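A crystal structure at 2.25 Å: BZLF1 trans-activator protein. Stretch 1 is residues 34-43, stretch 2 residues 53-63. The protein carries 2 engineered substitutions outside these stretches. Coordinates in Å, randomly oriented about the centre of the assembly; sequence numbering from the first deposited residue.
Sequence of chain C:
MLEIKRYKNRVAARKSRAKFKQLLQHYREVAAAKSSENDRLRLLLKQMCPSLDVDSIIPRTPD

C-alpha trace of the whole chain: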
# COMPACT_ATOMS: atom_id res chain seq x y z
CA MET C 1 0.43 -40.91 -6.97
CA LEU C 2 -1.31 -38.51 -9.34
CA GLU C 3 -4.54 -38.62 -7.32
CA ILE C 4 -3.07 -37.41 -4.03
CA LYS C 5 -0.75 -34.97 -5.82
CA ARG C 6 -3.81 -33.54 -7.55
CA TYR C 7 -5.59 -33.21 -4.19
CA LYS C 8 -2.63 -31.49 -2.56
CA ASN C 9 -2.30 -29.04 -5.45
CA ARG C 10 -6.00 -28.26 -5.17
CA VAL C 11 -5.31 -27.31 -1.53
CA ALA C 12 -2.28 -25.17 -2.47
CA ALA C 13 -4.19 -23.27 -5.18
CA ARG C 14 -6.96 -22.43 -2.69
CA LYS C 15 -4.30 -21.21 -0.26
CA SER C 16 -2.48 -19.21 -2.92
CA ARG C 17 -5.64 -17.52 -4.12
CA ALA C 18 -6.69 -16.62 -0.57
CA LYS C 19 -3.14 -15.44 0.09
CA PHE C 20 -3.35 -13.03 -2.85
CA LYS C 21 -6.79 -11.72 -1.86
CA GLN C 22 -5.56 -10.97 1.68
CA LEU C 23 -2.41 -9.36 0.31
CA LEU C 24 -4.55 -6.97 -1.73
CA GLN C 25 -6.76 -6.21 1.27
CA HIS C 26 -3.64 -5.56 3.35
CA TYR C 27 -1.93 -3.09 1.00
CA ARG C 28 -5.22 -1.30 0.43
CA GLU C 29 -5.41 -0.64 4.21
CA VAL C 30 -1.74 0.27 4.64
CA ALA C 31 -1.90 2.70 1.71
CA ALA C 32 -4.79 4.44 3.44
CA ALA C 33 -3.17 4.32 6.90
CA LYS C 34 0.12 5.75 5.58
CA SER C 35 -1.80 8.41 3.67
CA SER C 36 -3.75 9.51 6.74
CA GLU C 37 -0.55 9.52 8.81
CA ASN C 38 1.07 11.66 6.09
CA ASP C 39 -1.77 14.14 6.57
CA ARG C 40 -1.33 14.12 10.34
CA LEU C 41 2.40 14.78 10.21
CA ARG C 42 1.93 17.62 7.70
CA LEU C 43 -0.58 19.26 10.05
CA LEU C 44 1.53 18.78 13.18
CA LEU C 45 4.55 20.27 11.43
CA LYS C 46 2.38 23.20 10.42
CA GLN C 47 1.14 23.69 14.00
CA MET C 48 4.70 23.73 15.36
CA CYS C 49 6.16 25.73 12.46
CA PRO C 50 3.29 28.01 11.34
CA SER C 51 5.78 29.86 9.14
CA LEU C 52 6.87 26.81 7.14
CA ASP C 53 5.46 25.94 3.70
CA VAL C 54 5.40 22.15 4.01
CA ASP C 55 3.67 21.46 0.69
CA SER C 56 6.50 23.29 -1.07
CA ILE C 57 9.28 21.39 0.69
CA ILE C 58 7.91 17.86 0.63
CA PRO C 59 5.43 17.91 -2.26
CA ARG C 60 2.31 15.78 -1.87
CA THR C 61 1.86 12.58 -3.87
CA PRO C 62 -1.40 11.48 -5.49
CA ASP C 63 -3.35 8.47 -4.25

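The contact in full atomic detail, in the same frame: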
# COMPACT_ATOMS: atom_id res chain seq x y z
N LYS C 34 -1.08 4.94 5.82
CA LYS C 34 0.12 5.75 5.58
C LYS C 34 -0.28 7.12 5.05
O LYS C 34 0.36 8.13 5.36
CB LYS C 34 1.04 5.09 4.56
CG LYS C 34 1.68 3.78 5.01
CD LYS C 34 2.67 3.99 6.14
CE LYS C 34 3.46 2.71 6.40
NZ LYS C 34 4.52 2.90 7.43
N SER C 35 -1.33 7.16 4.24
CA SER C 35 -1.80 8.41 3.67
C SER C 35 -2.39 9.31 4.76
O SER C 35 -2.16 10.51 4.76
CB SER C 35 -2.84 8.13 2.59
OG SER C 35 -3.15 9.31 1.88
N SER C 36 -3.16 8.73 5.67
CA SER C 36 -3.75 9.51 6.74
C SER C 36 -2.64 10.00 7.67
O SER C 36 -2.65 11.14 8.12
CB SER C 36 -4.78 8.68 7.51
OG SER C 36 -4.17 7.54 8.08
N GLU C 37 -1.67 9.13 7.96
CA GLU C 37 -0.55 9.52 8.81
C GLU C 37 0.20 10.68 8.16
O GLU C 37 0.61 11.61 8.84
CB GLU C 37 0.42 8.35 9.02
CG GLU C 37 1.72 8.76 9.72
CD GLU C 37 2.73 7.62 9.81
OE1 GLU C 37 2.40 6.59 10.43
OE2 GLU C 37 3.85 7.76 9.27
N ASN C 38 0.38 10.61 6.84
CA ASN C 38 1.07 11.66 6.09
C ASN C 38 0.35 12.98 6.33
O ASN C 38 0.98 14.01 6.52
CB ASN C 38 1.08 11.31 4.59
CG ASN C 38 1.73 12.40 3.73
OD1 ASN C 38 1.14 13.44 3.46
ND2 ASN C 38 2.97 12.15 3.30
N ASP C 39 -0.98 12.94 6.34
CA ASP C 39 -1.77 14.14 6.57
C ASP C 39 -1.64 14.64 8.00
O ASP C 39 -1.68 15.85 8.25
CB ASP C 39 -3.25 13.87 6.26
CG ASP C 39 -3.50 13.61 4.78
OD1 ASP C 39 -4.60 13.14 4.44
OD2 ASP C 39 -2.58 13.87 3.97
N ARG C 40 -1.47 13.72 8.95
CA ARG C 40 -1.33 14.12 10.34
C ARG C 40 0.02 14.79 10.59
O ARG C 40 0.10 15.80 11.28
CB ARG C 40 -1.48 12.91 11.27
CG ARG C 40 -2.87 12.31 11.29
CD ARG C 40 -3.05 11.42 12.51
NE ARG C 40 -2.83 12.18 13.74
CZ ARG C 40 -2.95 11.68 14.96
NH1 ARG C 40 -3.31 10.41 15.14
NH2 ARG C 40 -2.72 12.45 16.02
N LEU C 41 1.08 14.22 10.03
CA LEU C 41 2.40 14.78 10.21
C LEU C 41 2.53 16.15 9.54
O LEU C 41 3.23 17.03 10.06
CB LEU C 41 3.46 13.81 9.67
CG LEU C 41 3.72 12.54 10.49
CD1 LEU C 41 4.14 11.40 9.58
CD2 LEU C 41 4.79 12.82 11.54
N ARG C 42 1.87 16.34 8.40
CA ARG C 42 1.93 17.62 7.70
C ARG C 42 1.22 18.70 8.52
O ARG C 42 1.61 19.87 8.50
CB ARG C 42 1.28 17.52 6.31
CG ARG C 42 2.12 16.79 5.26
CD ARG C 42 1.36 16.66 3.94
NE ARG C 42 2.11 15.93 2.91
CZ ARG C 42 3.14 16.43 2.24
NH1 ARG C 42 3.55 17.67 2.46
NH2 ARG C 42 3.75 15.69 1.33
N LEU C 43 0.17 18.31 9.24
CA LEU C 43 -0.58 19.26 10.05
C LEU C 43 0.16 19.58 11.35
O LEU C 43 0.16 20.73 11.79
CB LEU C 43 -1.97 18.69 10.38
CG LEU C 43 -2.95 19.67 11.02
CD1 LEU C 43 -3.17 20.85 10.09
CD2 LEU C 43 -4.26 18.97 11.31
N ASP C 53 6.29 26.40 4.81
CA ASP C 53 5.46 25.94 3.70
C ASP C 53 5.78 24.47 3.41
O ASP C 53 6.58 24.17 2.52
CB ASP C 53 5.72 26.77 2.44
CG ASP C 53 4.69 26.52 1.35
OD1 ASP C 53 4.19 25.38 1.27
OD2 ASP C 53 4.39 27.45 0.58
N VAL C 54 5.16 23.58 4.17
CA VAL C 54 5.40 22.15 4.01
C VAL C 54 5.16 21.61 2.60
O VAL C 54 6.01 20.92 2.04
CB VAL C 54 4.54 21.35 4.99
CG1 VAL C 54 4.92 19.88 4.93
CG2 VAL C 54 4.72 21.89 6.41
N ASP C 55 4.01 21.94 2.03
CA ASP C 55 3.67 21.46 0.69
C ASP C 55 4.71 21.81 -0.37
O ASP C 55 4.80 21.14 -1.39
CB ASP C 55 2.30 22.01 0.26
CG ASP C 55 1.19 21.58 1.20
OD1 ASP C 55 1.05 22.20 2.28
OD2 ASP C 55 0.47 20.62 0.87
N SER C 56 5.48 22.86 -0.12
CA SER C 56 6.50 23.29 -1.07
C SER C 56 7.79 22.51 -0.87
O SER C 56 8.52 22.25 -1.83
CB SER C 56 6.77 24.78 -0.91
OG SER C 56 5.60 25.54 -1.16
N ILE C 57 8.08 22.15 0.37
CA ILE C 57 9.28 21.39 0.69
C ILE C 57 9.11 19.94 0.28
O ILE C 57 9.81 19.44 -0.61
CB ILE C 57 9.58 21.45 2.20
CG1 ILE C 57 9.82 22.89 2.63
CG2 ILE C 57 10.79 20.58 2.52
CD1 ILE C 57 10.03 23.06 4.11
N ILE C 58 8.18 19.25 0.94
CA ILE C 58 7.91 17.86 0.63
C ILE C 58 6.59 17.80 -0.12
O ILE C 58 5.53 17.62 0.48
CB ILE C 58 7.81 17.01 1.92
CG1 ILE C 58 9.09 17.16 2.74
CG2 ILE C 58 7.58 15.54 1.56
CD1 ILE C 58 9.08 16.39 4.05
N PRO C 59 6.64 17.94 -1.45
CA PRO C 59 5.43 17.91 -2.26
C PRO C 59 4.56 16.68 -2.00
O PRO C 59 5.07 15.60 -1.70
CB PRO C 59 5.97 17.95 -3.69
CG PRO C 59 7.31 17.30 -3.57
CD PRO C 59 7.84 17.91 -2.30
N ARG C 60 3.25 16.86 -2.09
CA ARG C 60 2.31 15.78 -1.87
C ARG C 60 2.30 14.83 -3.07
O ARG C 60 2.63 15.22 -4.19
CB ARG C 60 0.90 16.35 -1.67
CG ARG C 60 0.72 17.10 -0.36
CD ARG C 60 -0.56 17.93 -0.40
NE ARG C 60 -0.94 18.40 0.93
CZ ARG C 60 -1.46 17.63 1.87
NH1 ARG C 60 -1.67 16.34 1.63
NH2 ARG C 60 -1.79 18.14 3.05
N THR C 61 1.93 13.58 -2.82
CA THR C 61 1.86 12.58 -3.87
C THR C 61 0.40 12.20 -4.06
O THR C 61 -0.38 12.23 -3.11
CB THR C 61 2.67 11.31 -3.49
OG1 THR C 61 4.07 11.59 -3.56
CG2 THR C 61 2.34 10.15 -4.42
N PRO C 62 0.00 11.85 -5.29
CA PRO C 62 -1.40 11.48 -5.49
C PRO C 62 -1.70 10.17 -4.77
O PRO C 62 -0.83 9.59 -4.12
CB PRO C 62 -1.50 11.35 -7.01
CG PRO C 62 -0.12 10.91 -7.41
CD PRO C 62 0.75 11.82 -6.56
N ASP C 63 -2.94 9.71 -4.89
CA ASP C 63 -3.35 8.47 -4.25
C ASP C 63 -4.26 7.67 -5.18
O ASP C 63 -4.64 8.21 -6.24
CB ASP C 63 -4.09 8.76 -2.94
CG ASP C 63 -3.23 9.51 -1.94
OD1 ASP C 63 -2.83 10.66 -2.23
OD2 ASP C 63 -2.96 8.96 -0.85
OXT ASP C 63 -4.57 6.51 -4.84

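The unusual feature of this contact is that two arginines, Arg 42 and Arg 60, pack against each other at its centre. Arg 42 NE and Arg 60 NH1 are 4.0 Å apart, a like-charge approach that would be costly without acceptors nearby. The packing is reciprocal: Arg 60 CG lies over one face of the Arg 42 guanidinium, and Arg 42 CD lies over one face of the Arg 60 guanidinium, with Arg 42 CD to Arg 60 NH2 at 3.6 Å. Each flat cation is thus covered by the aliphatic part of the other side chain, leaving its edge free for oxygens.

Oxygens lie at those edges: Ile 58 O and Pro 59 O beside the Arg 42 guanidinium, Asp 39 OD2 beside that of Arg 60. Arg 42, whose CA-to-CB bond points toward stretch 2, has chi1 m and chi2 and chi3 both t, an extended chain that carries its guanidinium to the end of the short helix 54-57. Ile 58 is the first residue to leave helical phi/psi, and its carbonyl receives two hydrogen bonds: Arg 42 NH1 to Ile 58 O and Arg 42 NH2 to Ile 58 O are both 2.8 Å, with N-H...O angles of 142° and 144°. A weak third bond joins Arg 42 NH2 to Pro 59 O at 3.3 Å and 126°. From within the long helix, Asn 38 OD1 accepts from Arg 42 NE at 2.7 Å, so all three guanidinium nitrogens are engaged.

Arg 60 is held differently. Its CA-to-CB bond points sideways, but its end comes nearer the helix, where Arg 60 NH1 forms a long salt bridge with Asp 39 OD2 at 3.5 Å. A shorter one within stretch 2, Arg 60 NE to Asp 55 OD2 at 2.6 Å, secures the same group. Asp 55 OD2 is also 4.6 Å from Arg 42 NH1, but well out of that guanidinium's plane, so the relation is one of charge alone.

The stretches bury 361 Å² in total, counting both sides, and Arg 42 contributes 153 Å², the largest share. Apolar branches help enclose it: Val 54 CG1 lies 3.6 Å from Arg 42 NH1, and Ile 58 CG2 lies 3.8 Å from Arg 42 NH2. Both residues are buried and direct CB toward the helix.

At the chain terminus, Ser 35 OG donates to Asp 63 OD2 at 2.8 Å. Ser 35, chi1 t, and Asp 63 both direct CB toward the other stretch, and their side chains meet across a CA-CA distance of 8.1 Å; the short hydroxyl supplies a donor for the carboxylate.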